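PDB 4N83: ribonucleoside-diphosphate reductase subunit beta from Streptococcus sanguinis, which serves as the metal-cofactor subunit of a class Ib ribonucleotide reductase, an enzyme that probably provides the deoxyribonucleotides needed for DNA synthesis. Local coordinates for residues A[254-258]-A[268-272]. Numbering follows the deposited sequence.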
loop_
_atom_site.group_PDB
_atom_site.type_symbol
_atom_site.label_atom_id
_atom_site.label_comp_id
_atom_site.label_asym_id
_atom_site.label_seq_id
_atom_site.Cartn_x
_atom_site.Cartn_y
_atom_site.Cartn_z
ATOM N N ARG A 254 1.299 11.707 28.598
ATOM C CA ARG A 254 0.201 11.212 29.429
ATOM C C ARG A 254 -1.161 11.525 28.806
ATOM O O ARG A 254 -2.108 10.747 28.943
ATOM C CB ARG A 254 0.278 11.808 30.839
ATOM C CG ARG A 254 1.406 11.246 31.692
ATOM C CD ARG A 254 1.393 11.835 33.095
ATOM N NE ARG A 254 1.913 13.204 33.124
ATOM C CZ ARG A 254 3.185 13.545 33.339
ATOM N NH1 ARG A 254 4.122 12.625 33.554
ATOM N NH2 ARG A 254 3.527 14.830 33.338
ATOM N N TYR A 255 -1.246 12.664 28.120
ATOM C CA TYR A 255 -2.482 13.105 27.474
ATOM C C TYR A 255 -2.870 12.196 26.306
ATOM O O TYR A 255 -3.998 11.706 26.245
ATOM C CB TYR A 255 -2.337 14.558 26.998
ATOM C CG TYR A 255 -3.470 15.052 26.123
ATOM C CD1 TYR A 255 -4.785 15.047 26.583
ATOM C CD2 TYR A 255 -3.226 15.534 24.840
ATOM C CE1 TYR A 255 -5.824 15.500 25.787
ATOM C CE2 TYR A 255 -4.258 15.990 24.036
ATOM C CZ TYR A 255 -5.555 15.971 24.515
ATOM O OH TYR A 255 -6.582 16.422 23.720
ATOM N N ASN A 256 -1.932 11.972 25.389
ATOM C CA ASN A 256 -2.181 11.138 24.209
ATOM C C ASN A 256 -2.256 9.638 24.505
ATOM O O ASN A 256 -2.759 8.870 23.684
ATOM C CB ASN A 256 -1.122 11.401 23.135
ATOM C CG ASN A 256 -1.323 12.731 22.434
ATOM O OD1 ASN A 256 -2.412 13.023 21.940
ATOM N ND2 ASN A 256 -0.274 13.541 22.380
ATOM N N ALA A 257 -1.753 9.223 25.668
ATOM C CA ALA A 257 -1.886 7.837 26.121
ATOM C C ALA A 257 -3.356 7.466 26.311
ATOM O O ALA A 257 -3.753 6.323 26.077
ATOM C CB ALA A 257 -1.118 7.627 27.418
ATOM N N ASN A 258 -4.154 8.446 26.729
ATOM C CA ASN A 258 -5.589 8.259 26.931
ATOM C C ASN A 258 -6.347 8.084 25.615
ATOM O O ASN A 258 -7.340 7.357 25.560
ATOM C CB ASN A 258 -6.167 9.443 27.710
ATOM C CG ASN A 258 -5.491 9.642 29.058
ATOM O OD1 ASN A 258 -5.094 8.678 29.714
ATOM N ND2 ASN A 258 -5.356 10.898 29.477
ATOM N N PRO A 268 -9.715 6.415 29.984
ATOM C CA PRO A 268 -8.536 7.282 30.070
ATOM C C PRO A 268 -7.843 7.186 31.430
ATOM O O PRO A 268 -8.474 7.417 32.463
ATOM C CB PRO A 268 -9.114 8.685 29.850
ATOM C CG PRO A 268 -10.528 8.586 30.301
ATOM C CD PRO A 268 -10.968 7.195 29.950
ATOM N N LEU A 269 -6.553 6.856 31.418
ATOM C CA LEU A 269 -5.814 6.549 32.643
ATOM C C LEU A 269 -5.397 7.808 33.406
ATOM O O LEU A 269 -5.722 7.960 34.584
ATOM C CB LEU A 269 -4.580 5.699 32.313
ATOM C CG LEU A 269 -3.920 4.943 33.468
ATOM C CD1 LEU A 269 -4.825 3.832 33.982
ATOM C CD2 LEU A 269 -2.578 4.375 33.030
ATOM N N PHE A 270 -4.687 8.707 32.729
ATOM C CA PHE A 270 -4.103 9.888 33.374
ATOM C C PHE A 270 -5.103 11.041 33.501
ATOM O O PHE A 270 -6.073 11.106 32.745
ATOM C CB PHE A 270 -2.869 10.353 32.598
ATOM C CG PHE A 270 -1.771 9.329 32.539
ATOM C CD1 PHE A 270 -1.701 8.427 31.486
ATOM C CD2 PHE A 270 -0.812 9.262 33.541
ATOM C CE1 PHE A 270 -0.692 7.478 31.431
ATOM C CE2 PHE A 270 0.199 8.317 33.492
ATOM C CZ PHE A 270 0.260 7.424 32.435
ATOM N N PRO A 271 -4.867 11.957 34.462
ATOM C CA PRO A 271 -5.730 13.128 34.642
ATOM C C PRO A 271 -5.366 14.328 33.755
ATOM O O PRO A 271 -6.066 15.343 33.788
ATOM C CB PRO A 271 -5.517 13.479 36.116
ATOM C CG PRO A 271 -4.110 13.073 36.387
ATOM C CD PRO A 271 -3.819 11.891 35.499
ATOM N N ASP A 272 -4.290 14.214 32.976
ATOM C CA ASP A 272 -3.825 15.315 32.127
ATOM C C ASP A 272 -4.773 15.554 30.952
ATOM O O ASP A 272 -4.859 14.732 30.040
ATOM C CB ASP A 272 -2.415 15.034 31.596
ATOM C CG ASP A 272 -1.373 14.977 32.698
ATOM O OD1 ASP A 272 -0.171 15.093 32.379
ATOM O OD2 ASP A 272 -1.748 14.816 33.878
#
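The Phe-270 ring overlaps the aliphatic stem of Arg-254, where the last long helix of this ferritin-like helical fold, 246-263, is met by the irregular chain that follows it and doubles back along its flank. The evidence for a CH-pi contact is direct: Arg-254 CG sits 3.7 Å from the centroid of the Phe-270 ring, 19° off the ring normal and displaced toward the rim. Ala-257 CB, one helical turn on, adds apolar contact with Phe-270 CE1.

Beyond the ring, the arginine chain bends at its third torsion (chi3 -76°), which brings NE round to Asp-272. Arg-254 NE gives a nearly straight hydrogen bond, part of a salt bridge, to Asp-272 OD1 at 2.9 Å. The acceptor lies in the guanidinium plane, yet the donor stands well above the carboxylate plane; the guanidinium and carboxylate planes stand steeply to each other. Arg-254 NH1 is held by the hydroxyl of Tyr-229 on helix 211-240, and from helix 246-263 this side chain thus reaches both the loop and helix 211-240.

Buried Asn-258 fastens the start of the returning chain. Asn-258 OD1 accepts a hydrogen bond from Phe-270 N at 3.0 Å with an N-H...O angle of 155°, while the Leu-269 amide makes a weaker, bent bond to the same oxygen. Two successive backbone N-H groups therefore converge on one side-chain carbonyl, which helps to fix the amide's rotation. Leu-269 itself packs against Tyr-222 and Tyr-226 of helix 211-240. Asn-258 CB rests 3.7 Å from Pro-268 CB; on the nitrogen side of the amide, Asn-258 ND2 reaches Phe-270 O in a weak bond of 3.4 Å.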